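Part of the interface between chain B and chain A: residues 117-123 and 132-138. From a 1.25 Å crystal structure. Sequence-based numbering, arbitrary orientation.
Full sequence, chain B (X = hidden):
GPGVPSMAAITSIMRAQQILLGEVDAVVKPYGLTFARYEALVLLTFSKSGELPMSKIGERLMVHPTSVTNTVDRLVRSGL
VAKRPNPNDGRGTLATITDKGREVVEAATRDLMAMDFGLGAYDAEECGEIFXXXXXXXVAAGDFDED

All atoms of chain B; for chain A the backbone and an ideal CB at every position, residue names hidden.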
ATOM      1  N   PHE B 117      -3.415  10.766 -11.963  1.00 12.42           N
ATOM      2  CA  PHE B 117      -2.925   9.846 -10.954  1.00 12.07           C
ATOM      3  C   PHE B 117      -3.825   8.634 -10.754  1.00 12.27           C
ATOM      4  O   PHE B 117      -3.911   8.098  -9.660  1.00 13.89           O
ATOM      5  CB  PHE B 117      -2.658  10.591  -9.619  1.00 12.30           C
ATOM      6  CG  PHE B 117      -1.501  11.561  -9.694  1.00 11.59           C
ATOM      7  CD1 PHE B 117      -1.653  12.825 -10.215  1.00 15.14           C
ATOM      8  CD2 PHE B 117      -0.253  11.196  -9.256  1.00 11.95           C
ATOM      9  CE1 PHE B 117      -0.584  13.692 -10.309  1.00 16.24           C
ATOM     10  CE2 PHE B 117       0.813  12.075  -9.305  1.00 13.28           C
ATOM     11  CZ  PHE B 117       0.641  13.319  -9.836  1.00 13.87           C
ATOM     12  N   GLY B 118      -4.489   8.217 -11.821  1.00 12.05           N
ATOM     13  CA  GLY B 118      -5.357   7.042 -11.753  1.00 12.44           C
ATOM     14  C   GLY B 118      -6.785   7.313 -11.336  1.00 12.92           C
ATOM     15  O   GLY B 118      -7.612   6.402 -11.325  1.00 13.20           O
ATOM     16  N   LEU B 119      -7.104   8.560 -11.013  1.00 12.78           N
ATOM     17  CA  LEU B 119      -8.406   8.952 -10.495  1.00 12.44           C
ATOM     18  C   LEU B 119      -9.221   9.743 -11.516  1.00 13.78           C
ATOM     19  O   LEU B 119     -10.168  10.422 -11.133  1.00 13.59           O
ATOM     20  CB  LEU B 119      -8.213   9.773  -9.212  1.00 11.78           C
ATOM     21  CG  LEU B 119      -7.740   8.952  -8.009  1.00 12.51           C
ATOM     22  CD1 LEU B 119      -7.093   9.835  -6.938  1.00 15.98           C
ATOM     23  CD2 LEU B 119      -8.913   8.151  -7.463  1.00 15.52           C
ATOM     24  N   GLY B 120      -8.903   9.614 -12.802  1.00 14.50           N
ATOM     25  CA  GLY B 120      -9.592  10.371 -13.858  1.00 15.53           C
ATOM     26  C   GLY B 120     -11.090  10.194 -13.955  1.00 13.96           C
ATOM     27  O   GLY B 120     -11.794  11.107 -14.398  1.00 15.60           O
ATOM     28  N   ALA B 121     -11.577   9.037 -13.521  1.00 13.49           N
ATOM     29  CA  ALA B 121     -13.001   8.728 -13.597  1.00 13.99           C
ATOM     30  C   ALA B 121     -13.791   9.358 -12.454  1.00 13.26           C
ATOM     31  O   ALA B 121     -15.011   9.345 -12.445  1.00 15.00           O
ATOM     32  CB  ALA B 121     -13.240   7.224 -13.623  1.00 15.82           C
ATOM     33  N   TYR B 122     -13.082   9.877 -11.458  1.00 12.18           N
ATOM     34  CA  TYR B 122     -13.677  10.582 -10.322  1.00 12.38           C
ATOM     35  C   TYR B 122     -13.788  12.053 -10.701  1.00 12.80           C
ATOM     36  O   TYR B 122     -13.027  12.567 -11.520  1.00 14.69           O
ATOM     37  CB  TYR B 122     -12.796  10.431  -9.047  1.00 12.54           C
ATOM     38  CG  TYR B 122     -13.092   9.184  -8.226  1.00 12.55           C
ATOM     39  CD1 TYR B 122     -13.379   7.962  -8.826  1.00 17.15           C
ATOM     40  CD2 TYR B 122     -13.130   9.247  -6.862  1.00 14.59           C
ATOM     41  CE1 TYR B 122     -13.692   6.850  -8.062  1.00 15.87           C
ATOM     42  CE2 TYR B 122     -13.433   8.135  -6.089  1.00 14.03           C
ATOM     43  CZ  TYR B 122     -13.732   6.953  -6.689  1.00 13.45           C
ATOM     44  OH  TYR B 122     -14.032   5.875  -5.896  1.00 15.87           O
ATOM     45  N   ASP B 123     -14.739  12.755 -10.103  1.00 12.90           N
ATOM     46  CA  ASP B 123     -14.766  14.226 -10.233  1.00 13.75           C
ATOM     47  C   ASP B 123     -14.057  14.887  -9.054  1.00 13.34           C
ATOM     48  O   ASP B 123     -13.614  14.229  -8.095  1.00 13.41           O
ATOM     49  CB  ASP B 123     -16.178  14.751 -10.496  1.00 14.90           C
ATOM     50  CG  ASP B 123     -17.131  14.598  -9.346  1.00 14.69           C
ATOM     51  OD1 ASP B 123     -16.688  14.389  -8.206  1.00 16.84           O
ATOM     52  OD2 ASP B 123     -18.371  14.713  -9.561  1.00 20.77           O
TER
ATOM     53  N   UNK A 132     -17.918   3.917   1.091  1.00 11.38           N
ATOM     54  CA  UNK A 132     -18.753   4.396   0.016  1.00 12.93           C
ATOM     55  C   UNK A 132     -17.973   5.238  -0.997  1.00 12.07           C
ATOM     56  O   UNK A 132     -18.232   5.152  -2.205  1.00 13.27           O
ATOM     57  CB  UNK A 132     -19.915   5.209   0.591  1.00 12.93           C
ATOM     58  N   UNK A 133     -17.023   6.049  -0.540  1.00 11.89           N
ATOM     59  CA  UNK A 133     -16.295   6.946  -1.427  1.00 12.20           C
ATOM     60  C   UNK A 133     -15.331   6.209  -2.350  1.00 11.73           C
ATOM     61  O   UNK A 133     -15.069   6.668  -3.473  1.00 12.74           O
ATOM     62  CB  UNK A 133     -15.526   7.979  -0.601  1.00 12.20           C
ATOM     63  N   UNK A 134     -14.821   5.062  -1.902  1.00 10.26           N
ATOM     64  CA  UNK A 134     -13.853   4.303  -2.678  1.00 10.89           C
ATOM     65  C   UNK A 134     -14.513   3.205  -3.509  1.00 10.98           C
ATOM     66  O   UNK A 134     -13.849   2.558  -4.334  1.00 11.95           O
ATOM     67  CB  UNK A 134     -12.805   3.691  -1.747  1.00 10.89           C
ATOM     68  N   UNK A 135     -15.815   3.016  -3.306  1.00 12.23           N
ATOM     69  CA  UNK A 135     -16.520   1.916  -3.972  1.00 12.40           C
ATOM     70  C   UNK A 135     -16.485   2.023  -5.510  1.00 12.94           C
ATOM     71  O   UNK A 135     -16.226   1.036  -6.179  1.00 13.53           O
ATOM     72  CB  UNK A 135     -17.973   1.879  -3.495  1.00 12.40           C
ATOM     73  N   UNK A 136     -16.712   3.226  -6.080  1.00 13.18           N
ATOM     74  CA  UNK A 136     -16.740   3.295  -7.564  1.00 13.30           C
ATOM     75  C   UNK A 136     -15.390   2.904  -8.199  1.00 13.33           C
ATOM     76  O   UNK A 136     -15.332   2.286  -9.257  1.00 14.21           O
ATOM     77  CB  UNK A 136     -17.118   4.709  -8.011  1.00 13.30           C
ATOM     78  N   UNK A 137     -14.286   3.302  -7.580  1.00 13.22           N
ATOM     79  CA  UNK A 137     -12.970   2.890  -8.036  1.00 13.55           C
ATOM     80  C   UNK A 137     -12.823   1.362  -8.066  1.00 13.02           C
ATOM     81  O   UNK A 137     -12.271   0.766  -9.008  1.00 14.04           O
ATOM     82  CB  UNK A 137     -11.895   3.503  -7.136  1.00 13.55           C
ATOM     83  N   UNK A 138     -13.323   0.733  -7.013  1.00 12.87           N
ATOM     84  CA  UNK A 138     -13.301  -0.717  -6.910  1.00 11.76           C
ATOM     85  C   UNK A 138     -14.234  -1.413  -7.895  1.00 12.72           C
ATOM     86  O   UNK A 138     -13.877  -2.449  -8.437  1.00 13.27           O
ATOM     87  CB  UNK A 138     -13.668  -1.132  -5.484  1.00 11.76           C
TER

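Tyr B122 closes a type I turn that begins at Leu B119, and its hydroxyl reaches into the backbone of a helix in chain A, so much of the recognition is indifferent to sequence.

Position 132 lies out of reach, with nothing of chain B near its ideal CB; almost any helix-compatible residue would serve. It is Ala A132.

At position 133 the backbone does the work. Its carbonyl O stands 2.8 Å from Tyr B122 OH and accepts a hydrogen bond from it. The CB points sideways into space that this stretch leaves empty, so many side chains would suit. The deposited Met A133 has chi1 in p, and its end leads away from chain B.

Position 134 turns its CB away, although the ideal CB is still 4.8 Å from Tyr B122 OH. Chain B imposes little here, and a residue of any moderate size would fit. Leu A134 makes its nearest approach through the backbone, with CA 3.6 Å from Tyr B122 OH.

Position 135 also turns its CB away, and its ideal CB meets nothing of the stretch; a polar or charged residue would be at ease. Arg A135 has an extended side chain that makes no contact.

Position 136 faces chain B. Its ideal CB is 3.9 Å from Tyr B122 OH, beside the aromatic ring, which favours a small or compact apolar group such as alanine or proline. The backbone adds a hint: the helix is kinked, N of 136 makes no bond to the turn before, and phi is -62°, so an imide nitrogen would cost no hydrogen bond. The residue is Pro A136, whose CD packs 3.5 Å from Tyr B122 OH and whose CB lies 4.0 Å from Tyr B122 CE1.

Position 137 is the second anchor. Its N also lacks a bond to the turn before and instead donates to the tyrosine, N to Tyr B122 OH being 3.1 Å with an N-H...acceptor angle of 148°. The hydroxyl thus bridges the kink, donating to the carbonyl O of 133 and accepting from the N-H of 137. Because this N-H is needed, proline is disfavoured. The CB points toward chain B, 3.4 Å from Tyr B122 OH, with Leu B119 offering an apolar surface beyond; leucine, isoleucine or methionine would suit. Leu A137, chi1 t and chi2 p, sets its CB 3.9 Å from Tyr B122 CE1 and its CD1 4.3 Å from Leu B119 CD2.

Position 138 points away, free for a polar residue. Arg A138 hydrogen-bonds elsewhere in the structure.

Chain A (132-138) AMLRPLR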
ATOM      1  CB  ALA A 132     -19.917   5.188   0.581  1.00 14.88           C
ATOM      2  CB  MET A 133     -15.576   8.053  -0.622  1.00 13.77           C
ATOM      3  CG  MET A 133     -14.277   7.664   0.075  1.00 15.71           C
ATOM      4  SD  MET A 133     -13.601   8.829   1.311  1.00 16.62           S
ATOM      5  CE  MET A 133     -12.055   7.962   1.506  1.00 13.89           C
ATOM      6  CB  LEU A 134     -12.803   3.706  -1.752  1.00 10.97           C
ATOM      7  CG  LEU A 134     -11.944   4.730  -0.989  1.00 11.68           C
ATOM      8  CD1 LEU A 134     -11.026   4.022  -0.001  1.00 12.42           C
ATOM      9  CD2 LEU A 134     -11.174   5.617  -1.965  1.00 13.20           C
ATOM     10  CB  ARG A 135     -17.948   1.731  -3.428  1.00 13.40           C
ATOM     11  CG  ARG A 135     -18.531   0.352  -3.726  1.00 16.23           C
ATOM     12  CD  ARG A 135     -19.943   0.234  -3.211  1.00 17.44           C
ATOM     13  NE  ARG A 135     -20.512  -1.094  -3.425  1.00 19.42           N
ATOM     14  CZ  ARG A 135     -21.032  -1.505  -4.569  1.00 18.28           C
ATOM     15  NH1 ARG A 135     -21.074  -0.707  -5.624  1.00 20.78           N
ATOM     16  NH2 ARG A 135     -21.525  -2.738  -4.646  1.00 22.25           N
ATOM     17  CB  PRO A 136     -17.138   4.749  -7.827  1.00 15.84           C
ATOM     18  CG  PRO A 136     -17.977   5.119  -6.633  1.00 16.59           C
ATOM     19  CD  PRO A 136     -17.238   4.466  -5.482  1.00 14.11           C
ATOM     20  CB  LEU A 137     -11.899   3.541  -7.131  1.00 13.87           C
ATOM     21  CG  LEU A 137     -10.443   3.378  -7.558  1.00 15.62           C
ATOM     22  CD1 LEU A 137     -10.131   4.280  -8.748  1.00 18.64           C
ATOM     23  CD2 LEU A 137      -9.524   3.714  -6.403  1.00 17.41           C
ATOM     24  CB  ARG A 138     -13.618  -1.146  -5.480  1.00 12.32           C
ATOM     25  CG  ARG A 138     -12.554  -0.722  -4.497  1.00 13.05           C
ATOM     26  CD  ARG A 138     -12.881  -1.138  -3.099  1.00 13.50           C
ATOM     27  NE  ARG A 138     -12.934  -2.579  -3.028  1.00 13.91           N
ATOM     28  CZ  ARG A 138     -13.537  -3.228  -2.046  1.00 15.19           C
ATOM     29  NH1 ARG A 138     -14.144  -2.552  -1.063  1.00 17.79           N
ATOM     30  NH2 ARG A 138     -13.544  -4.553  -2.043  1.00 18.77           N
TER
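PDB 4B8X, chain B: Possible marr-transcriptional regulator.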